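Local coordinates for proximal thread matrix protein 1 (Mytilus galloprovincialis, PDB 4CN9) that probably binds collagen as a matrix protein of the mussel byssus, through two von Willebrand factor type A domains, and binds zinc, at residues K218-T223 / I238-E243. Residues are numbered along the deposited sequence; the frame is centred on the assembly and turned at random.
Sequences KNYVLT and IDLACE
L240 sets its methyl CD2 squarely on the face of the Y220 ring, a CH-pi contact in which the carbon lies 3.8 Å from the ring centroid and 5° off the ring normal. Because it sits over the centre, CD2 is almost equally far from all six ring carbons. A chi1 of -74° sets CG of Y220 beside the backbone N and anti to the carbonyl carbon, and the ring extends from there to the methyl.

The second methyl of L240 serves apolar contacts: CD1 lies 3.9 Å from Y220 CA and meets L222 CD1 tip to tip at 4.1 Å. Both methyls of L240 also rest against the backbone oxygen of N219, O lying 3.7 Å from CD2 of L240.

Beyond the ring, contact passes to E243, two residues past the last helical residue. Y220 OH touches the aliphatic part of E243, 3.5 Å from its CG, while the carboxylate plane stands 84° from the ring plane. An alanine in place of Y220 would probably leave L240 CD2 without its aromatic seat and open a gap beside E243 CG, where the hydroxyl had lain.

The arrangement belongs to the Rossmann-like alpha/beta fold of the von Willebrand factor A domain: the last helix of the first A domain, 234-241, packs by L240 against the 3-10 turn 218-220 and the start of edge strand 221-224, just before C242, disulfide-bonded to C50, and the antiparallel sheet containing strand 243-247.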
loop_
_atom_site.group_PDB
_atom_site.type_symbol
_atom_site.label_atom_id
_atom_site.label_comp_id
_atom_site.label_asym_id
_atom_site.label_seq_id
_atom_site.Cartn_x
_atom_site.Cartn_y
_atom_site.Cartn_z
ATOM N N LYS A 218 0.238 3.976 -1.254
ATOM C CA LYS A 218 0.416 5.423 -1.361
ATOM C C LYS A 218 0.091 6.167 -0.071
ATOM O O LYS A 218 0.745 7.162 0.239
ATOM C CB LYS A 218 -0.434 5.995 -2.492
ATOM C CG LYS A 218 0.003 5.572 -3.873
ATOM C CD LYS A 218 -1.044 6.040 -4.892
ATOM C CE LYS A 218 -0.663 5.668 -6.307
ATOM N NZ LYS A 218 -1.807 5.913 -7.235
ATOM N N ASN A 219 -0.897 5.712 0.690
ATOM C CA ASN A 219 -1.187 6.407 1.941
ATOM C C ASN A 219 -0.312 5.995 3.123
ATOM O O ASN A 219 -0.537 6.452 4.232
ATOM C CB ASN A 219 -2.673 6.409 2.315
ATOM C CG ASN A 219 -3.316 5.050 2.237
ATOM O OD1 ASN A 219 -2.670 4.011 2.422
ATOM N ND2 ASN A 219 -4.629 5.049 1.973
ATOM N N TYR A 220 0.702 5.167 2.874
ATOM C CA TYR A 220 1.755 4.935 3.861
ATOM C C TYR A 220 2.919 5.919 3.681
ATOM O O TYR A 220 3.995 5.749 4.282
ATOM C CB TYR A 220 2.276 3.503 3.747
ATOM C CG TYR A 220 1.335 2.453 4.286
ATOM C CD1 TYR A 220 0.052 2.298 3.761
ATOM C CD2 TYR A 220 1.735 1.599 5.299
ATOM C CE1 TYR A 220 -0.803 1.334 4.249
ATOM C CE2 TYR A 220 0.877 0.623 5.803
ATOM C CZ TYR A 220 -0.381 0.489 5.265
ATOM O OH TYR A 220 -1.226 -0.484 5.753
ATOM N N VAL A 221 2.721 6.929 2.837
ATOM C CA VAL A 221 3.688 8.008 2.666
ATOM C C VAL A 221 3.202 9.236 3.419
ATOM O O VAL A 221 2.079 9.695 3.206
ATOM C CB VAL A 221 3.868 8.402 1.200
ATOM C CG1 VAL A 221 4.835 9.599 1.092
ATOM C CG2 VAL A 221 4.372 7.218 0.376
ATOM N N LEU A 222 4.037 9.748 4.315
ATOM C CA LEU A 222 3.719 10.956 5.070
ATOM C C LEU A 222 4.736 12.042 4.732
ATOM O O LEU A 222 5.916 11.759 4.530
ATOM C CB LEU A 222 3.732 10.659 6.560
ATOM C CG LEU A 222 2.788 9.536 6.997
ATOM C CD1 LEU A 222 3.018 9.222 8.438
ATOM C CD2 LEU A 222 1.340 9.898 6.747
ATOM N N THR A 223 4.274 13.283 4.637
ATOM C CA THR A 223 5.149 14.389 4.261
ATOM C C THR A 223 5.003 15.551 5.239
ATOM O O THR A 223 3.953 15.751 5.842
ATOM C CB THR A 223 4.856 14.900 2.835
ATOM O OG1 THR A 223 3.528 15.433 2.782
ATOM C CG2 THR A 223 4.985 13.775 1.817
ATOM N N ILE A 238 2.205 5.760 13.844
ATOM C CA ILE A 238 1.839 4.666 14.716
ATOM C C ILE A 238 0.582 3.962 14.199
ATOM O O ILE A 238 0.479 2.745 14.278
ATOM C CB ILE A 238 1.590 5.149 16.159
ATOM C CG1 ILE A 238 2.853 5.808 16.724
ATOM C CG2 ILE A 238 1.125 3.994 17.029
ATOM C CD1 ILE A 238 4.115 4.964 16.613
ATOM N N ASP A 239 -0.369 4.737 13.680
ATOM C CA ASP A 239 -1.598 4.173 13.124
ATOM C C ASP A 239 -1.295 3.237 11.968
ATOM O O ASP A 239 -1.886 2.166 11.867
ATOM C CB ASP A 239 -2.541 5.279 12.639
ATOM C CG ASP A 239 -3.207 6.026 13.785
ATOM O OD1 ASP A 239 -3.166 5.523 14.926
ATOM O OD2 ASP A 239 -3.772 7.109 13.538
ATOM N N LEU A 240 -0.383 3.655 11.090
ATOM C CA LEU A 240 0.025 2.818 9.954
ATOM C C LEU A 240 0.871 1.628 10.395
ATOM O O LEU A 240 0.743 0.530 9.841
ATOM C CB LEU A 240 0.796 3.648 8.928
ATOM C CG LEU A 240 0.042 4.773 8.223
ATOM C CD1 LEU A 240 1.014 5.790 7.632
ATOM C CD2 LEU A 240 -0.850 4.197 7.130
ATOM N N ALA A 241 1.741 1.833 11.383
ATOM C CA ALA A 241 2.588 0.747 11.878
ATOM C C ALA A 241 1.738 -0.316 12.540
ATOM O O ALA A 241 2.088 -1.496 12.530
ATOM C CB ALA A 241 3.613 1.267 12.869
ATOM N N CYS A 242 0.615 0.108 13.118
ATOM C CA CYS A 242 -0.242 -0.808 13.850
ATOM C C CYS A 242 -1.368 -1.354 12.971
ATOM O O CYS A 242 -2.272 -2.020 13.466
ATOM C CB CYS A 242 -0.850 -0.101 15.069
ATOM S SG CYS A 242 -0.874 -1.107 16.558
ATOM N N GLU A 243 -1.325 -1.041 11.678
ATOM C CA GLU A 243 -2.277 -1.590 10.727
ATOM C C GLU A 243 -1.851 -3.015 10.388
ATOM O O GLU A 243 -0.769 -3.235 9.865
ATOM C CB GLU A 243 -2.310 -0.728 9.466
ATOM C CG GLU A 243 -3.402 -1.081 8.470
ATOM C CD GLU A 243 -4.777 -0.571 8.881
ATOM O OE1 GLU A 243 -4.881 0.147 9.897
ATOM O OE2 GLU A 243 -5.758 -0.885 8.180
#